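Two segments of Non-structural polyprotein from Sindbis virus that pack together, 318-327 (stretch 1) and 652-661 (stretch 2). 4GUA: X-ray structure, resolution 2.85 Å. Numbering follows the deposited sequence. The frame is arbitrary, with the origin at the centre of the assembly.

Stretch 1, residues 318-327: RQFTPHHLNC
Stretch 2 (652-661) VLFNPHTPAF

Both stretches belong to one chain, and residues at least 332 positions apart bury 497 Å² between them. Stretch 1 runs extended from R318 to T321 (Q319 phi/psi -101/106, T321 -132/141), turns at P322 (-87/38), the N-cap, and is helical from H323 onward. Stretch 2 has no regular helix or strand. The two run in the same general direction: Q319 CA lies 6.6 Å from F654 CA, T321 CA lies 7.1 Å from N655 CA, and H323 CA lies 4.8 Å from P659 CA.

H323 is the centre of the contact, with 110 Å² covered. Its chi1 of -64° (m) and chi2 of 80° slot the imidazole between two aliphatic groups: N655 CB lies 3.7 Å from the ring centroid, 18° off the normal, and P659 CG lies 3.8 Å from it over the opposite face, 21° off. Both are CH-pi contacts. At the ring edge, H323 NE2 donates to H657 O at 2.7 Å and 178°, a nearly linear bond. On the other nitrogen, H323 ND1 and T321 OG1 are hydrogen-bonded at 2.8 Å; chi1 of 64° (p) in T321 places the hydroxyl there. A flat ring with two nitrogens thus serves faces and edge together.

N655, chi1 -166° (t), presents CB to the imidazole while its OD1 accepts from H657 N at 3.0 Å, bracing the backbone that carries H657 O. H657 itself adds no ring to the contact; the end of its side chain leads away.

One helical turn on, N326 (chi1 -78°, m) donates from ND2 to A660 O at 3.2 Å and 150°. P659, C-gamma exo, also meets P322, its CG 4.1 Å from P322 CD.

At the other end, F654 (chi1 61°, p; chi2 84°) is buried, its CD1 3.8 Å from T321 CG2. Q319 (m, t) brings OE1 to the ring edge, 3.4 Å from F654 CD2.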

# COMPACT_ATOMS: atom_id res chain seq x y z
N ARG A 318 -6.06 -10.72 6.24
CA ARG A 318 -6.31 -9.28 6.37
C ARG A 318 -6.07 -8.60 5.03
O ARG A 318 -5.03 -8.79 4.40
CB ARG A 318 -5.41 -8.66 7.42
CG ARG A 318 -5.29 -7.14 7.30
CD ARG A 318 -5.55 -6.47 8.62
NE ARG A 318 -4.76 -7.12 9.65
CZ ARG A 318 -5.17 -7.34 10.90
NH1 ARG A 318 -6.37 -6.96 11.30
NH2 ARG A 318 -4.37 -7.95 11.74
N GLN A 319 -7.02 -7.77 4.59
CA GLN A 319 -6.86 -7.09 3.32
C GLN A 319 -6.42 -5.66 3.57
O GLN A 319 -7.23 -4.82 3.95
CB GLN A 319 -8.18 -7.13 2.55
CG GLN A 319 -8.63 -8.54 2.22
CD GLN A 319 -9.98 -8.61 1.54
OE1 GLN A 319 -10.86 -7.76 1.76
NE2 GLN A 319 -10.17 -9.63 0.71
N PHE A 320 -5.15 -5.39 3.29
CA PHE A 320 -4.56 -4.09 3.56
C PHE A 320 -4.42 -3.28 2.27
O PHE A 320 -3.99 -3.81 1.25
CB PHE A 320 -3.19 -4.24 4.22
CG PHE A 320 -2.43 -2.95 4.35
CD1 PHE A 320 -2.58 -2.15 5.48
CD2 PHE A 320 -1.56 -2.54 3.35
CE1 PHE A 320 -1.89 -0.95 5.60
CE2 PHE A 320 -0.86 -1.34 3.46
CZ PHE A 320 -1.03 -0.54 4.59
N THR A 321 -4.78 -2.01 2.33
CA THR A 321 -4.57 -1.11 1.20
C THR A 321 -3.92 0.17 1.70
O THR A 321 -4.24 0.63 2.80
CB THR A 321 -5.90 -0.81 0.48
OG1 THR A 321 -6.79 -0.11 1.36
CG2 THR A 321 -6.56 -2.11 0.03
N PRO A 322 -2.98 0.74 0.92
CA PRO A 322 -2.22 1.87 1.46
C PRO A 322 -2.87 3.24 1.26
O PRO A 322 -2.13 4.21 1.07
CB PRO A 322 -0.94 1.81 0.64
CG PRO A 322 -1.41 1.34 -0.70
CD PRO A 322 -2.51 0.35 -0.42
N HIS A 323 -4.18 3.35 1.38
CA HIS A 323 -4.83 4.63 1.14
C HIS A 323 -4.48 5.55 2.28
O HIS A 323 -3.95 6.65 2.09
CB HIS A 323 -6.34 4.45 1.03
CG HIS A 323 -6.76 3.60 -0.13
ND1 HIS A 323 -6.70 2.22 -0.11
CD2 HIS A 323 -7.26 3.94 -1.34
CE1 HIS A 323 -7.13 1.75 -1.27
NE2 HIS A 323 -7.48 2.77 -2.03
N HIS A 324 -4.77 5.07 3.48
CA HIS A 324 -4.51 5.81 4.70
C HIS A 324 -3.04 6.15 4.84
O HIS A 324 -2.66 7.31 4.95
CB HIS A 324 -4.93 4.99 5.90
CG HIS A 324 -4.48 5.56 7.20
ND1 HIS A 324 -3.81 4.81 8.15
CD2 HIS A 324 -4.58 6.81 7.71
CE1 HIS A 324 -3.53 5.58 9.19
NE2 HIS A 324 -3.98 6.79 8.95
N LEU A 325 -2.20 5.12 4.83
CA LEU A 325 -0.78 5.31 5.06
C LEU A 325 -0.17 6.25 4.03
O LEU A 325 0.62 7.13 4.38
CB LEU A 325 -0.06 3.96 5.05
CG LEU A 325 1.36 3.97 5.60
CD1 LEU A 325 1.41 4.57 6.99
CD2 LEU A 325 1.93 2.56 5.60
N ASN A 326 -0.56 6.11 2.77
CA ASN A 326 -0.09 7.02 1.73
C ASN A 326 -0.40 8.46 2.10
O ASN A 326 0.47 9.33 2.06
CB ASN A 326 -0.74 6.71 0.39
CG ASN A 326 -0.12 5.51 -0.30
OD1 ASN A 326 0.65 4.76 0.30
ND2 ASN A 326 -0.47 5.33 -1.56
N CYS A 327 -1.66 8.71 2.45
CA CYS A 327 -2.09 10.06 2.78
C CYS A 327 -1.30 10.65 3.95
O CYS A 327 -0.85 11.80 3.89
CB CYS A 327 -3.58 10.06 3.11
SG CYS A 327 -4.23 11.70 3.41
N VAL A 652 -16.03 -7.76 -2.10
CA VAL A 652 -14.91 -7.52 -1.20
C VAL A 652 -15.11 -6.18 -0.50
O VAL A 652 -15.71 -5.26 -1.05
CB VAL A 652 -13.55 -7.52 -1.93
CG1 VAL A 652 -13.31 -8.88 -2.57
CG2 VAL A 652 -13.51 -6.44 -2.99
N LEU A 653 -14.65 -6.10 0.74
CA LEU A 653 -14.92 -4.95 1.61
C LEU A 653 -13.81 -3.90 1.79
O LEU A 653 -13.97 -2.99 2.60
CB LEU A 653 -15.42 -5.47 2.95
CG LEU A 653 -16.64 -6.38 2.79
CD1 LEU A 653 -17.07 -6.94 4.13
CD2 LEU A 653 -17.78 -5.64 2.13
N PHE A 654 -12.69 -4.02 1.10
CA PHE A 654 -11.64 -3.00 1.22
C PHE A 654 -11.92 -1.80 0.31
O PHE A 654 -12.85 -1.82 -0.48
CB PHE A 654 -10.25 -3.58 0.92
CG PHE A 654 -10.11 -4.13 -0.48
CD1 PHE A 654 -9.80 -3.29 -1.54
CD2 PHE A 654 -10.26 -5.49 -0.73
CE1 PHE A 654 -9.67 -3.79 -2.82
CE2 PHE A 654 -10.12 -5.99 -2.01
CZ PHE A 654 -9.82 -5.14 -3.05
N ASN A 655 -11.07 -0.78 0.42
CA ASN A 655 -11.28 0.47 -0.32
C ASN A 655 -11.05 0.30 -1.83
O ASN A 655 -9.94 -0.04 -2.27
CB ASN A 655 -10.35 1.55 0.24
CG ASN A 655 -10.72 2.94 -0.23
OD1 ASN A 655 -11.21 3.12 -1.35
ND2 ASN A 655 -10.48 3.92 0.62
N PRO A 656 -12.11 0.53 -2.63
CA PRO A 656 -12.17 0.34 -4.08
C PRO A 656 -11.41 1.38 -4.90
O PRO A 656 -11.03 1.08 -6.04
CB PRO A 656 -13.66 0.43 -4.39
CG PRO A 656 -14.19 1.31 -3.33
CD PRO A 656 -13.39 1.05 -2.10
N HIS A 657 -11.21 2.57 -4.35
CA HIS A 657 -10.50 3.63 -5.05
C HIS A 657 -9.03 3.30 -5.29
O HIS A 657 -8.42 2.56 -4.53
CB HIS A 657 -10.57 4.95 -4.27
CG HIS A 657 -11.92 5.57 -4.27
ND1 HIS A 657 -12.74 5.59 -5.38
CD2 HIS A 657 -12.61 6.19 -3.28
CE1 HIS A 657 -13.87 6.20 -5.07
NE2 HIS A 657 -13.82 6.57 -3.81
N THR A 658 -8.47 3.86 -6.36
CA THR A 658 -7.04 3.81 -6.57
C THR A 658 -6.37 4.60 -5.44
O THR A 658 -6.71 5.76 -5.21
CB THR A 658 -6.65 4.46 -7.91
OG1 THR A 658 -7.32 3.79 -8.99
CG2 THR A 658 -5.14 4.39 -8.12
N PRO A 659 -5.44 3.97 -4.72
CA PRO A 659 -4.77 4.76 -3.68
C PRO A 659 -4.17 6.04 -4.27
O PRO A 659 -3.66 6.01 -5.38
CB PRO A 659 -3.67 3.82 -3.19
CG PRO A 659 -4.23 2.44 -3.45
CD PRO A 659 -5.02 2.56 -4.72
N ALA A 660 -4.25 7.14 -3.53
CA ALA A 660 -3.73 8.41 -4.04
C ALA A 660 -2.24 8.27 -4.32
O ALA A 660 -1.56 7.42 -3.72
CB ALA A 660 -3.98 9.52 -3.05
N PHE A 661 -1.73 9.06 -5.26
CA PHE A 661 -0.33 8.95 -5.65
C PHE A 661 0.22 10.24 -6.19
O PHE A 661 -0.52 11.15 -6.53
CB PHE A 661 -0.18 7.89 -6.74
CG PHE A 661 -0.93 8.21 -7.99
CD1 PHE A 661 -0.37 9.03 -8.96
CD2 PHE A 661 -2.21 7.72 -8.20
CE1 PHE A 661 -1.05 9.34 -10.11
CE2 PHE A 661 -2.90 8.02 -9.36
CZ PHE A 661 -2.32 8.84 -10.31